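Local coordinates for putative ABC transporter, periplasmic binding protein, amino acid (Neisseria gonorrhoeae, PDB 2YLN), which probably captures L-cystine outside the cytoplasm as the solute receptor of an amino-acid ABC transporter, at residues G145-A150 and L212-Y217; K157-I162 and A206-E211. The protein carries 1 engineered substitution. One frame throughout, in Å; residues are numbered along the deposited sequence.

Overall arrangement
Of the four segments, G145-A150 on strand 142-151 comes first along the chain from the N terminus, and the loop holding K157-I162 follows. After two further helices and two short strands the chain returns as A206-E211 and continues directly into helix 211-220. Interaction 2 closes a loop of 43 residues and is nested inside the 61-residue loop closed by interaction 1; their centres lie about 9 Å apart. Strands 142-151 and 206-210 are antiparallel neighbours, joined by probable hydrogen bonds V147 N to N209 O and V149 N to T207 O, both 2.9 Å. Interaction 1 adds the helix to this sheet, while interaction 2 adds the loop, on the L148 side.

Interaction 1: residues G145-A150 and L212-Y217; sequences GAVLVA and LAVLDY
V147 and V149 each offer CG2 to V214, and the torsions show how: chi1 of -65° puts CG2 of V147 between its own backbone N and carbonyl carbon, whereas V149, with chi1 of 177°, carries its CG2 beside the backbone N. In V214 a chi1 of 171° presents both methyls, CG2 beside the backbone N and CG1 beside the carbonyl carbon. The setting is a strand-to-helix layer in the alpha/beta architecture of a type 2 periplasmic binding protein: helix 211-220 lies against one face of the sheet that contains strand 142-151.

The evidence for a layer is the alternation along the strand. CB of V147 and of V149 points toward the helix, while that of the intervening L148 points away. From the helix a single valine, V214, answers both. Its CA stands 8.1 Å from the CA of V147, so the two backbones are held apart by side chains, and no hydrogen bond spans the segments. The buried surface is 117 Å², a small apolar contact in which all three participants are buried. It is extended by I228 of strand 226-231, which touches both V147 and V214, and by L196 of helix 192-200, which packs on V149.

The helical turn presenting V214 is secured within the segment by the bond from D216 N to L212 O, 2.9 Å long. At the start of helix 211-220, D210 is the N-cap residue: its OD2 accepts from the backbone N of A213.

V147 and V149 each approach V214 tip to tip, methyl to methyl. V214 CG1 lies 3.7 Å from V149 CG2, and V214 CG2 faces both strand valines, 3.8 Å from V147 CG2 and 4.0 Å from V149 CG2.

Interaction 2: residues K157-I162 and A206-E211; sequences KSIADI and ATLNDE. With CYS (cysteine), chain C.
I159 and L208 cross at about a right angle, and the end of the isoleucine does the touching: its CD1 is 4.1 Å from L208 CD1 and equally far from L208 CD2, so it rests across the fork of the leucine. With chi1 at -164°, CG1 of I159 is anti to the backbone N and the chain runs on extended, carrying CD1 nearer the strand than its CB direction would suggest. Three residues on, the CB of I162 points toward the strand, and its CG2 branch meets A206 CB at 4.0 Å. L148 of strand 142-151 touches both I162 and L208 and joins the apolar group.

In the conformers given, two hydrogen bonds brace the loop: S158 OG accepts from A160 N in an ST turn, and D161 OD2 takes K157 N with its anti lone pair.

Farther along the strand, N209 ND2 donates to O of one of the two bound cysteines at 2.8 Å, with an N-H...O angle of 160°. N209 OD1 accepts from D210 N and is also hydrogen-bonded to Y67 OH; with the ND2 bond this holds the amide's rotation. S170 and E64 also bind this ligand, consistent with the closed interlobe cleft of a family 3 solute-binding protein.

Interaction 1: residues G145-A150 and L212-Y217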
ATOM      1  N   GLY A 145      -1.072  -1.107 -10.100  1.00  7.95           N
ATOM      2  CA  GLY A 145      -0.143  -2.218 -10.388  1.00  8.33           C
ATOM      3  C   GLY A 145       1.270  -1.747 -10.487  1.00  6.55           C
ATOM      4  O   GLY A 145       1.583  -0.560 -10.366  1.00  6.53           O
ATOM      5  N   ALA A 146       2.137  -2.726 -10.603  1.00  7.04           N
ATOM      6  CA  ALA A 146       3.551  -2.554 -10.454  1.00  6.42           C
ATOM      7  C   ALA A 146       4.237  -2.016 -11.723  1.00  6.77           C
ATOM      8  O   ALA A 146       3.794  -2.236 -12.869  1.00  6.91           O
ATOM      9  CB  ALA A 146       4.212  -3.870 -10.071  1.00  8.33           C
ATOM     10  N   VAL A 147       5.402  -1.412 -11.464  1.00  5.38           N
ATOM     11  CA  VAL A 147       6.363  -1.063 -12.474  1.00  5.38           C
ATOM     12  C   VAL A 147       7.741  -1.436 -11.942  1.00  5.33           C
ATOM     13  O   VAL A 147       7.959  -1.627 -10.731  1.00  5.68           O
ATOM     14  CB  VAL A 147       6.342   0.458 -12.793  1.00  6.03           C
ATOM     15  CG1 VAL A 147       5.021   0.845 -13.401  1.00  8.30           C
ATOM     16  CG2 VAL A 147       6.656   1.345 -11.539  1.00  7.16           C
ATOM     17  N   LEU A 148       8.673  -1.548 -12.895  1.00  5.24           N
ATOM     18  CA  LEU A 148      10.111  -1.718 -12.617  1.00  5.67           C
ATOM     19  C   LEU A 148      10.847  -0.450 -12.956  1.00  5.42           C
ATOM     20  O   LEU A 148      10.654   0.100 -14.042  1.00  6.63           O
ATOM     21  CB  LEU A 148      10.677  -2.881 -13.429  1.00  6.28           C
ATOM     22  CG  LEU A 148      12.086  -3.326 -13.179  1.00  7.24           C
ATOM     23  CD1 LEU A 148      12.231  -3.950 -11.769  1.00  7.91           C
ATOM     24  CD2 LEU A 148      12.517  -4.321 -14.254  1.00  8.52           C
ATOM     25  N   VAL A 149      11.674   0.009 -12.043  1.00  5.78           N
ATOM     26  CA  VAL A 149      12.529   1.190 -12.161  1.00  5.99           C
ATOM     27  C   VAL A 149      13.995   0.758 -12.245  1.00  6.68           C
ATOM     28  O   VAL A 149      14.413  -0.125 -11.513  1.00  6.42           O
ATOM     29  CB  VAL A 149      12.312   2.120 -10.996  1.00  6.93           C
ATOM     30  CG1 VAL A 149      13.238   3.311 -11.064  1.00  8.76           C
ATOM     31  CG2 VAL A 149      10.818   2.590 -10.956  1.00  8.64           C
ATOM     32  N   ALA A 150      14.709   1.397 -13.163  1.00  7.18           N
ATOM     33  CA  ALA A 150      16.161   1.180 -13.266  1.00  8.48           C
ATOM     34  C   ALA A 150      16.787   2.530 -13.507  1.00  8.41           C
ATOM     35  O   ALA A 150      16.139   3.547 -13.700  1.00  9.28           O
ATOM     36  CB  ALA A 150      16.506   0.177 -14.393  1.00 10.38           C
ATOM     37  N   LEU A 212       1.831   4.461  -9.372  1.00  5.82           N
ATOM     38  CA  LEU A 212       1.469   5.804  -8.909  1.00  5.42           C
ATOM     39  C   LEU A 212       2.464   6.366  -7.899  1.00  5.06           C
ATOM     40  O   LEU A 212       2.739   7.576  -7.920  1.00  6.22           O
ATOM     41  CB  LEU A 212       0.053   5.792  -8.328  1.00  6.33           C
ATOM     42  CG  LEU A 212      -1.019   5.292  -9.321  1.00  8.78           C
ATOM     43  CD1 LEU A 212      -2.334   5.148  -8.631  1.00 10.03           C
ATOM     44  CD2 LEU A 212      -1.163   6.230 -10.498  1.00 13.27           C
ATOM     45  N   ALA A 213       2.994   5.498  -7.010  1.00  5.01           N
ATOM     46  CA  ALA A 213       4.021   5.985  -6.071  1.00  5.11           C
ATOM     47  C   ALA A 213       5.274   6.409  -6.816  1.00  5.30           C
ATOM     48  O   ALA A 213       5.913   7.417  -6.483  1.00  5.93           O
ATOM     49  CB  ALA A 213       4.347   4.930  -5.032  1.00  5.98           C
ATOM     50  N   VAL A 214       5.661   5.671  -7.834  1.00  5.01           N
ATOM     51  CA  VAL A 214       6.840   6.016  -8.635  1.00  5.49           C
ATOM     52  C   VAL A 214       6.598   7.316  -9.422  1.00  5.69           C
ATOM     53  O   VAL A 214       7.439   8.202  -9.404  1.00  6.29           O
ATOM     54  CB  VAL A 214       7.255   4.855  -9.553  1.00  5.25           C
ATOM     55  CG1 VAL A 214       8.336   5.329 -10.510  1.00  6.47           C
ATOM     56  CG2 VAL A 214       7.725   3.663  -8.725  1.00  5.57           C
ATOM     57  N   LEU A 215       5.409   7.418 -10.057  1.00  5.96           N
ATOM     58  CA  LEU A 215       5.114   8.645 -10.757  1.00  6.94           C
ATOM     59  C   LEU A 215       5.120   9.846  -9.836  1.00  6.85           C
ATOM     60  O   LEU A 215       5.616  10.946 -10.207  1.00  8.38           O
ATOM     61  CB  LEU A 215       3.784   8.525 -11.505  1.00  7.12           C
ATOM     62  CG  LEU A 215       3.777   7.590 -12.677  1.00  8.70           C
ATOM     63  CD1 LEU A 215       2.353   7.430 -13.210  1.00 11.56           C
ATOM     64  CD2 LEU A 215       4.708   8.025 -13.815  1.00 13.35           C
ATOM     65  N   ASP A 216       4.603   9.705  -8.620  1.00  6.53           N
ATOM     66  CA  ASP A 216       4.589  10.807  -7.623  1.00  7.08           C
ATOM     67  C   ASP A 216       6.019  11.226  -7.303  1.00  6.89           C
ATOM     68  O   ASP A 216       6.347  12.418  -7.274  1.00  7.75           O
ATOM     69  CB  ASP A 216       3.827  10.386  -6.383  1.00  6.44           C
ATOM     70  CG  ASP A 216       3.507  11.583  -5.492  1.00  8.58           C
ATOM     71  OD1 ASP A 216       2.656  12.398  -5.918  1.00 11.68           O
ATOM     72  OD2 ASP A 216       4.094  11.664  -4.429  1.00 11.75           O
ATOM     73  N   TYR A 217       6.866  10.236  -7.106  1.00  6.50           N
ATOM     74  CA  TYR A 217       8.257  10.514  -6.790  1.00  6.65           C
ATOM     75  C   TYR A 217       8.962  11.280  -7.942  1.00  7.12           C
ATOM     76  O   TYR A 217       9.701  12.225  -7.696  1.00  7.43           O
ATOM     77  CB  TYR A 217       8.994   9.208  -6.468  1.00  7.35           C
ATOM     78  CG  TYR A 217      10.433   9.416  -6.114  1.00  8.04           C
ATOM     79  CD1 TYR A 217      11.415   9.507  -7.085  1.00  8.26           C
ATOM     80  CD2 TYR A 217      10.815   9.485  -4.807  1.00  8.30           C
ATOM     81  CE1 TYR A 217      12.738   9.669  -6.762  1.00  8.55           C
ATOM     82  CE2 TYR A 217      12.139   9.607  -4.444  1.00  9.80           C
ATOM     83  CZ  TYR A 217      13.071   9.683  -5.419  1.00  9.76           C
ATOM     84  OH  TYR A 217      14.413   9.791  -5.079  1.00 11.79           O
TER

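Interaction 2: residues K157-I162 and A206-E211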
ATOM      1  N   LYS A 157      15.342  -4.111 -18.976  0.70 11.80           N
ATOM      2  CA  LYS A 157      14.124  -3.782 -19.767  0.70 12.48           C
ATOM      3  C   LYS A 157      12.854  -4.472 -19.320  0.70 10.58           C
ATOM      4  O   LYS A 157      11.768  -4.299 -19.891  0.70 12.17           O
ATOM      5  CB  LYS A 157      14.350  -4.167 -21.268  0.70 13.29           C
ATOM      6  CG  LYS A 157      15.531  -3.534 -21.946  0.70 13.48           C
ATOM      7  CD  LYS A 157      15.450  -2.020 -22.147  0.70 16.14           C
ATOM      8  CE  LYS A 157      16.797  -1.481 -22.448  0.70 16.15           C
ATOM      9  NZ  LYS A 157      16.729  -0.040 -22.711  0.70 23.48           N
ATOM     10  N   SER A 158      12.993  -5.343 -18.331  0.60  9.42           N
ATOM     11  CA  SER A 158      11.948  -6.284 -17.969  0.60  8.90           C
ATOM     12  C   SER A 158      12.170  -6.897 -16.639  0.60  8.98           C
ATOM     13  O   SER A 158      13.305  -7.015 -16.160  0.60  8.15           O
ATOM     14  CB  SER A 158      11.881  -7.416 -18.968  0.60 10.77           C
ATOM     15  OG  SER A 158      10.880  -8.344 -18.537  0.60 11.44           O
ATOM     16  N   ILE A 159      11.087  -7.346 -16.003  1.00 11.10           N
ATOM     17  CA  ILE A 159      11.147  -8.133 -14.830  1.00 11.49           C
ATOM     18  C   ILE A 159      11.971  -9.411 -15.059  1.00 11.79           C
ATOM     19  O   ILE A 159      12.590  -9.981 -14.157  1.00 13.77           O
ATOM     20  CB  ILE A 159       9.727  -8.424 -14.303  1.00 13.17           C
ATOM     21  CG1 ILE A 159       9.806  -8.911 -12.856  1.00 15.70           C
ATOM     22  CG2 ILE A 159       8.958  -9.373 -15.155  1.00 12.77           C
ATOM     23  CD1 ILE A 159       8.390  -8.856 -12.156  1.00 17.12           C
ATOM     24  N   ALA A 160      12.047  -9.836 -16.286  1.00 12.66           N
ATOM     25  CA  ALA A 160      12.895 -10.933 -16.697  1.00 14.90           C
ATOM     26  C   ALA A 160      14.401 -10.695 -16.662  1.00 13.99           C
ATOM     27  O   ALA A 160      15.169 -11.610 -16.884  1.00 19.35           O
ATOM     28  CB  ALA A 160      12.505 -11.410 -18.087  1.00 16.17           C
ATOM     29  N   ASP A 161      14.783  -9.447 -16.503  1.00 10.98           N
ATOM     30  CA  ASP A 161      16.175  -9.027 -16.580  1.00 11.53           C
ATOM     31  C   ASP A 161      16.811  -8.826 -15.185  1.00 12.93           C
ATOM     32  O   ASP A 161      17.971  -8.424 -15.088  1.00 15.03           O
ATOM     33  CB  ASP A 161      16.325  -7.756 -17.378  1.00 10.95           C
ATOM     34  CG  ASP A 161      15.999  -7.886 -18.823  1.00 13.44           C
ATOM     35  OD1 ASP A 161      15.909  -9.020 -19.294  1.00 17.95           O
ATOM     36  OD2 ASP A 161      15.915  -6.826 -19.458  1.00 14.60           O
ATOM     37  N   ILE A 162      16.058  -9.105 -14.144  1.00 11.97           N
ATOM     38  CA  ILE A 162      16.575  -8.852 -12.827  1.00 12.68           C
ATOM     39  C   ILE A 162      17.154 -10.032 -12.107  1.00 11.97           C
ATOM     40  O   ILE A 162      17.588  -9.939 -10.960  1.00 11.81           O
ATOM     41  CB  ILE A 162      15.598  -8.058 -11.949  1.00 12.62           C
ATOM     42  CG1 ILE A 162      14.382  -8.932 -11.511  1.00 11.66           C
ATOM     43  CG2 ILE A 162      15.256  -6.693 -12.646  1.00 15.71           C
ATOM     44  CD1 ILE A 162      13.493  -8.176 -10.563  1.00 14.50           C
ATOM     45  N   ALA A 206      17.842  -1.932  -9.602  1.00  7.21           N
ATOM     46  CA  ALA A 206      16.434  -1.991  -9.943  1.00  6.90           C
ATOM     47  C   ALA A 206      15.590  -2.011  -8.716  1.00  6.08           C
ATOM     48  O   ALA A 206      16.025  -2.359  -7.643  1.00  6.42           O
ATOM     49  CB  ALA A 206      16.131  -3.206 -10.808  1.00  8.52           C
ATOM     50  N   THR A 207      14.297  -1.712  -8.920  1.00  5.52           N
ATOM     51  CA  THR A 207      13.285  -1.925  -7.917  1.00  5.46           C
ATOM     52  C   THR A 207      11.921  -2.067  -8.572  1.00  4.69           C
ATOM     53  O   THR A 207      11.625  -1.377  -9.531  1.00  5.37           O
ATOM     54  CB  THR A 207      13.258  -0.835  -6.827  1.00  5.71           C
ATOM     55  OG1 THR A 207      12.452  -1.277  -5.736  1.00  6.13           O
ATOM     56  CG2 THR A 207      12.699   0.495  -7.330  1.00  6.49           C
ATOM     57  N   LEU A 208      11.082  -2.896  -7.978  1.00  5.10           N
ATOM     58  CA  LEU A 208       9.661  -2.983  -8.291  1.00  4.56           C
ATOM     59  C   LEU A 208       8.879  -2.176  -7.293  1.00  4.87           C
ATOM     60  O   LEU A 208       9.130  -2.245  -6.079  1.00  4.97           O
ATOM     61  CB  LEU A 208       9.202  -4.439  -8.195  1.00  5.36           C
ATOM     62  CG  LEU A 208       9.680  -5.386  -9.288  1.00  6.35           C
ATOM     63  CD1 LEU A 208       9.477  -6.814  -8.819  1.00  9.60           C
ATOM     64  CD2 LEU A 208       8.870  -5.096 -10.582  1.00  8.97           C
ATOM     65  N   ASN A 209       7.900  -1.371  -7.735  1.00  4.27           N
ATOM     66  CA  ASN A 209       7.008  -0.734  -6.802  1.00  4.17           C
ATOM     67  C   ASN A 209       5.756  -0.323  -7.567  1.00  4.54           C
ATOM     68  O   ASN A 209       5.536  -0.715  -8.702  1.00  5.81           O
ATOM     69  CB  ASN A 209       7.697   0.401  -6.068  1.00  4.50           C
ATOM     70  CG  ASN A 209       7.158   0.628  -4.675  1.00  4.47           C
ATOM     71  OD1 ASN A 209       6.018   1.102  -4.472  1.00  5.11           O
ATOM     72  ND2 ASN A 209       7.965   0.281  -3.671  1.00  5.37           N
ATOM     73  N   ASP A 210       4.895   0.436  -6.917  1.00  4.15           N
ATOM     74  CA  ASP A 210       3.658   0.859  -7.479  1.00  4.48           C
ATOM     75  C   ASP A 210       3.819   1.963  -8.501  1.00  4.02           C
ATOM     76  O   ASP A 210       4.537   2.928  -8.263  1.00  4.65           O
ATOM     77  CB  ASP A 210       2.763   1.380  -6.303  1.00  4.46           C
ATOM     78  CG  ASP A 210       1.442   1.885  -6.855  1.00  5.38           C
ATOM     79  OD1 ASP A 210       0.566   1.022  -7.123  1.00  5.84           O
ATOM     80  OD2 ASP A 210       1.310   3.112  -7.035  1.00  5.76           O
ATOM     81  N   GLU A 211       3.064   1.882  -9.591  0.70  4.92           N
ATOM     82  CA  GLU A 211       3.148   2.891 -10.647  0.70  5.63           C
ATOM     83  C   GLU A 211       2.914   4.301 -10.153  0.70  5.21           C
ATOM     84  O   GLU A 211       3.592   5.258 -10.542  0.70  5.46           O
ATOM     85  CB  GLU A 211       2.166   2.569 -11.766  0.70  6.71           C
ATOM     86  CG  GLU A 211       2.270   3.542 -12.919  0.70  8.90           C
ATOM     87  CD  GLU A 211       1.024   3.649 -13.789  0.70 10.01           C
ATOM     88  OE1 GLU A 211      -0.094   3.330 -13.310  0.70 15.94           O
ATOM     89  OE2 GLU A 211       1.124   4.033 -14.921  0.70 16.39           O
TER
HETATM   90  N   CYS C 600       6.025   1.354   0.964  0.80  4.38           N
HETATM   91  CA  CYS C 600       6.769   0.080   1.113  0.80  3.93           C
HETATM   92  C   CYS C 600       7.686  -0.074  -0.113  0.80  5.08           C
HETATM   93  O   CYS C 600       7.687   0.859  -0.957  0.80  4.72           O
HETATM   94  CB  CYS C 600       5.810  -1.077   1.189  0.80  4.87           C
HETATM   95  SG  CYS C 600       4.858  -1.268  -0.381  0.80  5.50           S
HETATM   96  OXT CYS C 600       8.344  -1.096  -0.146  0.80  7.44           O